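Local coordinates for protein cystalysin (Treponema denticola, PDB 1C7N) that binds pyridoxal-5'-phosphate, belongs to the class I and II aminotransferase family of PLP-dependent enzymes, and forms an assembly of two subunits, at residues M1-I9 / F43-E51; N313-L321 / W329-M337. One frame throughout, in Å; residues are numbered along the deposited sequence.

Contact 1: residues M1-I9 / F43-E51; sequences MIYDFTTKI and FKNPPELIE
The ring of Phe5 turns its edge to the face of Phe43, a T-shaped pair with planes at 89° and centroids 5.1 Å apart. Phe5 CD2 leads, standing over the centre of the Phe43 ring, and the backbone belongs to the same contact, since Phe5 O lies 3.5 Å from Phe43 CE2. The two side chains cross at about a right angle. The second flat group, the Tyr3 ring, meets the other segment at its rim: Pro47 CD comes within 3.6 Å of Tyr3 CD2, and Glu48 CD lies in plane at the edge, whereas Met1 O lies above one face, offset toward the rim. From that rim Tyr3 OH donates to Glu48 OE1 over 2.6 Å, meeting the carboxylate on its syn side. Glu48 gets there by a bend at chi2 (88°), and its OE2, buried by the contact, has no partner in the model.

The arrangement fastens an irregular N-terminal arm to the first turn of helix 47-59, for which Pro46 is the N-cap residue. Trp291 of helix 289-313 packs against both Tyr3 and Phe5, while across the dimer interface Val61 of the second subunit packs on Ile9.

Between the two aromatic sites, water links the backbones. Two molecules both donate to Asp4 O; one also donates to Lys44 O, and the other accepts from Lys44 N. The carboxylate of Asp4 is turned to its own chain, where OD1 accepts from Thr6 N, an Asx turn, and from Thr7 N one residue further, which extends it to an Asx motif. At the outer end Met1, bent at chi2 and chi3, lays CG 3.7 Å from Pro47 CB and brings CE to 3.6 Å from Glu51 OE2.

Contact 2: residues N313-L321 / W329-M337; sequences NHPEIKAPL and WIDFRALKM
A single antiparallel beta bridge, Lys318 with Asp331, joins the loop after helix 289-313 to the end of strand 327-331, at the outer side of the small three-stranded antiparallel sheet. The pair is of the hydrogen-bonded kind. Asp331 N gives the shorter bond, 2.8 Å to Lys318 O, while Lys318 N returns a longer one of 3.2 Å to Asp331 O. On the other edge of the strand, Ile330 and Phe332 bond through their backbones to Glu368 and Gly366.

Ile317 provides the apolar part. Its CG2, anti to the backbone N, sits over the centre of the Phe332 ring, a CH-pi contact 3.8 Å from the centroid and only 7° off the normal. The same methyl touches Ile330 CG2, and Ile317 CD1 reaches Phe332 CE2 at 3.6 Å. Leu390 of helix 376-393 and Phe310 of helix 289-313 pack on Ile317, and Met342 and Met346 of helix 339-350 on Phe332, carrying the contact into the surrounding helices.

Past the bridge the strand gives way to a short 3-10 segment around Ala334. There Ala334 CB packs 3.6 Å from Glu316 CG, and a water that lies between Glu316 O and Asp331 O accepts from Ala334 N. Arg333 presents the side of its guanidinium to Asp331, NE to OD1 and NH2 to OD2 in a salt bridge, from above the carboxylate plane. Asp331 OD1 also accepts from Arg333 N, closing an Asx turn, and Arg333 N and NE reach this oxygen from opposite faces of the carboxylate plane.

Overall arrangement
From the N terminus, contact 1 comes first: segment 1-9 meets 43-51, closing a loop of 33 intervening residues that includes helix 17-25. Contact 2 follows much later, once the chain has left helix 289-313: there segment 313-321 is joined to 329-337 across seven residues. The two loops are in series, neither nested nor crossed. Their centres are 32 Å apart and their nearest atoms about 16 Å, yet helix 289-313 borders both: it packs against Tyr3 and Phe5 in contact 1 and against Ile317 and Ala319 in contact 2. One contact ties the N-terminal arm to helix 47-59 near the second subunit, the other the loop after helix 289-313 to the edge strand of the small sheet.

Contact 1: residues M1-I9 / F43-E51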
loop_
_atom_site.group_PDB
_atom_site.type_symbol
_atom_site.label_atom_id
_atom_site.label_comp_id
_atom_site.label_asym_id
_atom_site.label_seq_id
_atom_site.Cartn_x
_atom_site.Cartn_y
_atom_site.Cartn_z
ATOM N N MET A 1 -1.423 25.045 -20.010
ATOM C CA MET A 1 -0.159 24.375 -19.593
ATOM C C MET A 1 0.611 23.876 -20.812
ATOM O O MET A 1 0.013 23.451 -21.799
ATOM C CB MET A 1 -0.479 23.189 -18.681
ATOM C CG MET A 1 0.721 22.622 -17.945
ATOM S SD MET A 1 1.375 23.789 -16.738
ATOM C CE MET A 1 0.304 23.469 -15.340
ATOM N N ILE A 2 1.937 23.937 -20.749
ATOM C CA ILE A 2 2.754 23.448 -21.852
ATOM C C ILE A 2 3.285 22.094 -21.402
ATOM O O ILE A 2 3.764 21.959 -20.282
ATOM C CB ILE A 2 3.921 24.406 -22.161
ATOM C CG1 ILE A 2 3.364 25.784 -22.542
ATOM C CG2 ILE A 2 4.754 23.856 -23.309
ATOM C CD1 ILE A 2 4.422 26.790 -22.910
ATOM N N TYR A 3 3.191 21.092 -22.268
ATOM C CA TYR A 3 3.631 19.747 -21.916
ATOM C C TYR A 3 4.938 19.332 -22.579
ATOM O O TYR A 3 5.275 19.808 -23.663
ATOM C CB TYR A 3 2.516 18.754 -22.249
ATOM C CG TYR A 3 1.201 19.118 -21.592
ATOM C CD1 TYR A 3 0.059 19.359 -22.354
ATOM C CD2 TYR A 3 1.113 19.271 -20.203
ATOM C CE1 TYR A 3 -1.140 19.750 -21.751
ATOM C CE2 TYR A 3 -0.074 19.660 -19.594
ATOM C CZ TYR A 3 -1.196 19.901 -20.370
ATOM O OH TYR A 3 -2.360 20.320 -19.766
ATOM N N ASP A 4 5.665 18.430 -21.923
ATOM C CA ASP A 4 6.951 17.966 -22.429
ATOM C C ASP A 4 7.016 16.457 -22.649
ATOM O O ASP A 4 7.000 15.683 -21.692
ATOM C CB ASP A 4 8.058 18.387 -21.455
ATOM C CG ASP A 4 9.445 17.956 -21.908
ATOM O OD1 ASP A 4 9.566 17.151 -22.859
ATOM O OD2 ASP A 4 10.424 18.419 -21.295
ATOM N N PHE A 5 7.086 16.043 -23.912
ATOM C CA PHE A 5 7.192 14.624 -24.253
ATOM C C PHE A 5 8.439 14.448 -25.109
ATOM O O PHE A 5 8.600 13.441 -25.807
ATOM C CB PHE A 5 5.969 14.148 -25.047
ATOM C CG PHE A 5 4.667 14.275 -24.304
ATOM C CD1 PHE A 5 3.832 15.373 -24.514
ATOM C CD2 PHE A 5 4.267 13.293 -23.406
ATOM C CE1 PHE A 5 2.619 15.486 -23.840
ATOM C CE2 PHE A 5 3.055 13.398 -22.725
ATOM C CZ PHE A 5 2.230 14.498 -22.945
ATOM N N THR A 6 9.327 15.435 -25.039
ATOM C CA THR A 6 10.542 15.424 -25.832
ATOM C C THR A 6 11.859 15.339 -25.063
ATOM O O THR A 6 12.848 14.840 -25.589
ATOM C CB THR A 6 10.590 16.664 -26.735
ATOM O OG1 THR A 6 10.501 17.840 -25.922
ATOM C CG2 THR A 6 9.429 16.649 -27.723
ATOM N N THR A 7 11.892 15.836 -23.833
ATOM C CA THR A 7 13.122 15.787 -23.055
ATOM C C THR A 7 13.519 14.350 -22.741
ATOM O O THR A 7 12.717 13.582 -22.213
ATOM C CB THR A 7 12.986 16.527 -21.710
ATOM O OG1 THR A 7 12.735 17.917 -21.945
ATOM C CG2 THR A 7 14.267 16.368 -20.890
ATOM N N LYS A 8 14.758 13.996 -23.060
ATOM C CA LYS A 8 15.263 12.659 -22.781
ATOM C C LYS A 8 15.731 12.639 -21.329
ATOM O O LYS A 8 16.740 13.257 -20.986
ATOM C CB LYS A 8 16.434 12.325 -23.711
ATOM C CG LYS A 8 16.980 10.916 -23.543
ATOM C CD LYS A 8 18.137 10.634 -24.501
ATOM C CE LYS A 8 18.628 9.199 -24.335
ATOM N NZ LYS A 8 19.805 8.888 -25.187
ATOM N N ILE A 9 14.999 11.931 -20.477
ATOM C CA ILE A 9 15.345 11.860 -19.062
ATOM C C ILE A 9 16.139 10.604 -18.730
ATOM O O ILE A 9 16.204 9.666 -19.521
ATOM C CB ILE A 9 14.076 11.879 -18.172
ATOM C CG1 ILE A 9 13.269 10.596 -18.387
ATOM C CG2 ILE A 9 13.222 13.094 -18.509
ATOM C CD1 ILE A 9 12.014 10.497 -17.538
ATOM N N PHE A 43 8.428 9.709 -19.352
ATOM C CA PHE A 43 7.986 11.093 -19.460
ATOM C C PHE A 43 7.835 11.624 -18.042
ATOM O O PHE A 43 7.533 10.863 -17.121
ATOM C CB PHE A 43 6.601 11.177 -20.115
ATOM C CG PHE A 43 6.554 10.720 -21.547
ATOM C CD1 PHE A 43 5.506 9.915 -21.990
ATOM C CD2 PHE A 43 7.507 11.142 -22.468
ATOM C CE1 PHE A 43 5.407 9.540 -23.334
ATOM C CE2 PHE A 43 7.416 10.775 -23.808
ATOM C CZ PHE A 43 6.364 9.975 -24.243
ATOM N N LYS A 44 8.046 12.918 -17.845
ATOM C CA LYS A 44 7.820 13.458 -16.517
ATOM C C LYS A 44 6.294 13.401 -16.370
ATOM O O LYS A 44 5.563 13.384 -17.367
ATOM C CB LYS A 44 8.321 14.903 -16.410
ATOM C CG LYS A 44 9.829 15.042 -16.148
ATOM C CD LYS A 44 10.232 14.331 -14.851
ATOM C CE LYS A 44 11.467 14.958 -14.190
ATOM N NZ LYS A 44 12.705 14.897 -15.019
ATOM N N ASN A 45 5.810 13.350 -15.138
ATOM C CA ASN A 45 4.367 13.300 -14.902
ATOM C C ASN A 45 3.702 14.610 -15.328
ATOM O O ASN A 45 4.379 15.608 -15.566
ATOM C CB ASN A 45 4.111 13.012 -13.426
ATOM C CG ASN A 45 4.516 11.602 -13.041
ATOM O OD1 ASN A 45 3.792 10.641 -13.313
ATOM N ND2 ASN A 45 5.684 11.466 -12.431
ATOM N N PRO A 46 2.368 14.618 -15.444
ATOM C CA PRO A 46 1.675 15.845 -15.849
ATOM C C PRO A 46 2.027 17.008 -14.923
ATOM O O PRO A 46 2.050 16.853 -13.704
ATOM C CB PRO A 46 0.203 15.461 -15.747
ATOM C CG PRO A 46 0.217 13.992 -16.017
ATOM C CD PRO A 46 1.411 13.518 -15.232
ATOM N N PRO A 47 2.308 18.187 -15.492
ATOM C CA PRO A 47 2.656 19.360 -14.682
ATOM C C PRO A 47 1.588 19.676 -13.628
ATOM O O PRO A 47 1.911 20.010 -12.488
ATOM C CB PRO A 47 2.795 20.470 -15.724
ATOM C CG PRO A 47 3.229 19.725 -16.958
ATOM C CD PRO A 47 2.343 18.505 -16.929
ATOM N N GLU A 48 0.319 19.566 -14.010
ATOM C CA GLU A 48 -0.777 19.836 -13.084
ATOM C C GLU A 48 -0.702 18.923 -11.862
ATOM O O GLU A 48 -0.952 19.361 -10.736
ATOM C CB GLU A 48 -2.134 19.649 -13.772
ATOM C CG GLU A 48 -2.436 20.647 -14.889
ATOM C CD GLU A 48 -1.930 20.196 -16.253
ATOM O OE1 GLU A 48 -2.253 20.870 -17.253
ATOM O OE2 GLU A 48 -1.214 19.173 -16.329
ATOM N N LEU A 49 -0.364 17.654 -12.084
ATOM C CA LEU A 49 -0.255 16.706 -10.979
ATOM C C LEU A 49 0.863 17.123 -10.035
ATOM O O LEU A 49 0.656 17.224 -8.823
ATOM C CB LEU A 49 0.019 15.284 -11.493
ATOM C CG LEU A 49 0.244 14.235 -10.395
ATOM C CD1 LEU A 49 -0.964 14.185 -9.484
ATOM C CD2 LEU A 49 0.491 12.859 -11.012
ATOM N N ILE A 50 2.047 17.372 -10.592
ATOM C CA ILE A 50 3.189 17.774 -9.782
ATOM C C ILE A 50 2.880 19.058 -9.010
ATOM O O ILE A 50 3.083 19.122 -7.801
ATOM C CB ILE A 50 4.442 17.978 -10.659
ATOM C CG1 ILE A 50 4.809 16.666 -11.360
ATOM C CG2 ILE A 50 5.613 18.416 -9.805
ATOM C CD1 ILE A 50 5.221 15.559 -10.407
ATOM N N GLU A 51 2.389 20.078 -9.705
ATOM C CA GLU A 51 2.049 21.338 -9.049
ATOM C C GLU A 51 0.918 21.103 -8.046
ATOM O O GLU A 51 0.895 21.695 -6.968
ATOM C CB GLU A 51 1.641 22.390 -10.092
ATOM C CG GLU A 51 2.755 22.701 -11.082
ATOM C CD GLU A 51 2.416 23.814 -12.058
ATOM O OE1 GLU A 51 3.275 24.117 -12.915
ATOM O OE2 GLU A 51 1.305 24.385 -11.971
HETATM O O HOH W 1 5.254 14.890 -19.553
HETATM O O HOH W 2 9.075 14.413 -20.052
#

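Contact 2: residues N313-L321 / W329-M337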
loop_
_atom_site.group_PDB
_atom_site.type_symbol
_atom_site.label_atom_id
_atom_site.label_comp_id
_atom_site.label_asym_id
_atom_site.label_seq_id
_atom_site.Cartn_x
_atom_site.Cartn_y
_atom_site.Cartn_z
ATOM N N ASN A 313 13.567 -1.188 -43.102
ATOM C CA ASN A 313 14.862 -1.815 -42.862
ATOM C C ASN A 313 14.908 -3.334 -42.739
ATOM O O ASN A 313 15.859 -3.964 -43.203
ATOM C CB ASN A 313 15.485 -1.192 -41.611
ATOM C CG ASN A 313 15.681 0.305 -41.749
ATOM O OD1 ASN A 313 16.589 0.762 -42.443
ATOM N ND2 ASN A 313 14.822 1.079 -41.096
ATOM N N HIS A 314 13.901 -3.922 -42.100
ATOM C CA HIS A 314 13.854 -5.368 -41.911
ATOM C C HIS A 314 12.404 -5.815 -42.030
ATOM O O HIS A 314 11.763 -6.147 -41.035
ATOM C CB HIS A 314 14.434 -5.715 -40.534
ATOM C CG HIS A 314 15.818 -5.188 -40.326
ATOM N ND1 HIS A 314 16.940 -5.831 -40.808
ATOM C CD2 HIS A 314 16.258 -4.036 -39.767
ATOM C CE1 HIS A 314 18.009 -5.094 -40.559
ATOM N NE2 HIS A 314 17.622 -3.999 -39.930
ATOM N N PRO A 315 11.878 -5.842 -43.270
ATOM C CA PRO A 315 10.518 -6.216 -43.671
ATOM C C PRO A 315 9.950 -7.521 -43.115
ATOM O O PRO A 315 8.733 -7.658 -42.985
ATOM C CB PRO A 315 10.608 -6.264 -45.199
ATOM C CG PRO A 315 11.690 -5.330 -45.520
ATOM C CD PRO A 315 12.714 -5.623 -44.465
ATOM N N GLU A 316 10.814 -8.481 -42.800
ATOM C CA GLU A 316 10.340 -9.763 -42.292
ATOM C C GLU A 316 9.856 -9.677 -40.850
ATOM O O GLU A 316 9.150 -10.562 -40.370
ATOM C CB GLU A 316 11.430 -10.841 -42.421
ATOM C CG GLU A 316 12.598 -10.750 -41.437
ATOM C CD GLU A 316 13.638 -9.710 -41.814
ATOM O OE1 GLU A 316 14.738 -9.739 -41.219
ATOM O OE2 GLU A 316 13.366 -8.862 -42.692
ATOM N N ILE A 317 10.242 -8.613 -40.161
ATOM C CA ILE A 317 9.818 -8.399 -38.778
ATOM C C ILE A 317 8.577 -7.513 -38.873
ATOM O O ILE A 317 8.591 -6.505 -39.573
ATOM C CB ILE A 317 10.916 -7.679 -37.981
ATOM C CG1 ILE A 317 12.208 -8.497 -38.040
ATOM C CG2 ILE A 317 10.471 -7.484 -36.535
ATOM C CD1 ILE A 317 13.387 -7.841 -37.361
ATOM N N LYS A 318 7.507 -7.888 -38.181
ATOM C CA LYS A 318 6.263 -7.123 -38.241
ATOM C C LYS A 318 5.893 -6.408 -36.940
ATOM O O LYS A 318 5.867 -7.024 -35.876
ATOM C CB LYS A 318 5.108 -8.048 -38.634
ATOM C CG LYS A 318 5.340 -8.881 -39.891
ATOM C CD LYS A 318 5.510 -8.002 -41.116
ATOM C CE LYS A 318 5.409 -8.806 -42.400
ATOM N NZ LYS A 318 6.402 -9.904 -42.450
ATOM N N ALA A 319 5.597 -5.114 -37.041
ATOM C CA ALA A 319 5.193 -4.312 -35.891
ATOM C C ALA A 319 3.869 -3.633 -36.247
ATOM O O ALA A 319 3.842 -2.467 -36.634
ATOM C CB ALA A 319 6.257 -3.260 -35.568
ATOM N N PRO A 320 2.755 -4.373 -36.141
ATOM C CA PRO A 320 1.421 -3.846 -36.452
ATOM C C PRO A 320 0.982 -2.779 -35.454
ATOM O O PRO A 320 1.396 -2.791 -34.292
ATOM C CB PRO A 320 0.528 -5.086 -36.367
ATOM C CG PRO A 320 1.477 -6.234 -36.588
ATOM C CD PRO A 320 2.690 -5.810 -35.829
ATOM N N LEU A 321 0.134 -1.860 -35.901
ATOM C CA LEU A 321 -0.365 -0.827 -35.004
ATOM C C LEU A 321 -1.233 -1.515 -33.959
ATOM O O LEU A 321 -1.790 -2.581 -34.212
ATOM C CB LEU A 321 -1.200 0.202 -35.776
ATOM C CG LEU A 321 -0.496 0.936 -36.921
ATOM C CD1 LEU A 321 -1.410 2.039 -37.441
ATOM C CD2 LEU A 321 0.826 1.530 -36.440
ATOM N N TRP A 329 3.285 -4.926 -29.868
ATOM C CA TRP A 329 3.666 -6.333 -30.013
ATOM C C TRP A 329 4.401 -6.546 -31.333
ATOM O O TRP A 329 3.790 -6.501 -32.398
ATOM C CB TRP A 329 2.388 -7.181 -29.967
ATOM C CG TRP A 329 2.531 -8.648 -29.610
ATOM C CD1 TRP A 329 1.969 -9.699 -30.278
ATOM C CD2 TRP A 329 3.152 -9.207 -28.436
ATOM N NE1 TRP A 329 2.187 -10.872 -29.594
ATOM C CE2 TRP A 329 2.908 -10.602 -28.464
ATOM C CE3 TRP A 329 3.879 -8.669 -27.368
ATOM C CZ2 TRP A 329 3.369 -11.464 -27.459
ATOM C CZ3 TRP A 329 4.336 -9.525 -26.371
ATOM C CH2 TRP A 329 4.077 -10.909 -26.424
ATOM N N ILE A 330 5.707 -6.785 -31.251
ATOM C CA ILE A 330 6.530 -6.981 -32.439
ATOM C C ILE A 330 6.834 -8.450 -32.698
ATOM O O ILE A 330 7.368 -9.149 -31.840
ATOM C CB ILE A 330 7.861 -6.218 -32.318
ATOM C CG1 ILE A 330 7.590 -4.756 -31.947
ATOM C CG2 ILE A 330 8.609 -6.267 -33.648
ATOM C CD1 ILE A 330 8.823 -3.981 -31.587
ATOM N N ASP A 331 6.510 -8.898 -33.905
ATOM C CA ASP A 331 6.717 -10.281 -34.318
ATOM C C ASP A 331 8.095 -10.499 -34.949
ATOM O O ASP A 331 8.319 -10.144 -36.106
ATOM C CB ASP A 331 5.610 -10.663 -35.302
ATOM C CG ASP A 331 5.737 -12.080 -35.819
ATOM O OD1 ASP A 331 6.644 -12.815 -35.375
ATOM O OD2 ASP A 331 4.911 -12.456 -36.674
ATOM N N PHE A 332 9.012 -11.087 -34.183
ATOM C CA PHE A 332 10.370 -11.358 -34.661
ATOM C C PHE A 332 10.558 -12.808 -35.106
ATOM O O PHE A 332 11.675 -13.228 -35.390
ATOM C CB PHE A 332 11.406 -11.080 -33.563
ATOM C CG PHE A 332 11.764 -9.627 -33.391
ATOM C CD1 PHE A 332 10.971 -8.783 -32.621
ATOM C CD2 PHE A 332 12.929 -9.112 -33.968
ATOM C CE1 PHE A 332 11.337 -7.447 -32.420
ATOM C CE2 PHE A 332 13.302 -7.780 -33.774
ATOM C CZ PHE A 332 12.504 -6.946 -32.997
ATOM N N ARG A 333 9.475 -13.567 -35.159
ATOM C CA ARG A 333 9.554 -14.976 -35.531
ATOM C C ARG A 333 10.340 -15.288 -36.806
ATOM O O ARG A 333 10.938 -16.360 -36.919
ATOM C CB ARG A 333 8.144 -15.572 -35.630
ATOM C CG ARG A 333 7.514 -15.864 -34.276
ATOM C CD ARG A 333 6.103 -16.402 -34.410
ATOM N NE ARG A 333 5.201 -15.405 -34.979
ATOM C CZ ARG A 333 3.917 -15.624 -35.234
ATOM N NH1 ARG A 333 3.380 -16.808 -34.975
ATOM N NH2 ARG A 333 3.166 -14.657 -35.735
ATOM N N ALA A 334 10.361 -14.358 -37.756
ATOM C CA ALA A 334 11.079 -14.587 -39.012
ATOM C C ALA A 334 12.595 -14.636 -38.830
ATOM O O ALA A 334 13.324 -15.023 -39.745
ATOM C CB ALA A 334 10.712 -13.515 -40.033
ATOM N N LEU A 335 13.070 -14.234 -37.655
ATOM C CA LEU A 335 14.501 -14.265 -37.378
ATOM C C LEU A 335 14.947 -15.698 -37.119
ATOM O O LEU A 335 16.139 -15.998 -37.145
ATOM C CB LEU A 335 14.844 -13.408 -36.155
ATOM C CG LEU A 335 14.908 -11.890 -36.333
ATOM C CD1 LEU A 335 15.356 -11.252 -35.034
ATOM C CD2 LEU A 335 15.884 -11.545 -37.443
ATOM N N LYS A 336 13.981 -16.576 -36.868
ATOM C CA LYS A 336 14.256 -17.980 -36.589
ATOM C C LYS A 336 15.230 -18.139 -35.417
ATOM O O LYS A 336 16.199 -18.901 -35.497
ATOM C CB LYS A 336 14.821 -18.675 -37.832
ATOM C CG LYS A 336 13.915 -18.626 -39.058
ATOM C CD LYS A 336 12.555 -19.270 -38.812
ATOM C CE LYS A 336 11.736 -19.304 -40.097
ATOM N NZ LYS A 336 10.381 -19.902 -39.907
ATOM N N MET A 337 14.972 -17.407 -34.336
ATOM C CA MET A 337 15.796 -17.471 -33.130
ATOM C C MET A 337 14.886 -17.871 -31.970
ATOM O O MET A 337 13.846 -17.236 -31.772
ATOM C CB MET A 337 16.407 -16.100 -32.818
ATOM C CG MET A 337 17.542 -15.655 -33.722
ATOM S SD MET A 337 18.072 -13.979 -33.283
ATOM C CE MET A 337 18.901 -14.282 -31.736
HETATM O O HOH W 3 8.723 -11.973 -38.039
HETATM O O HOH W 4 1.520 -4.857 -32.396
#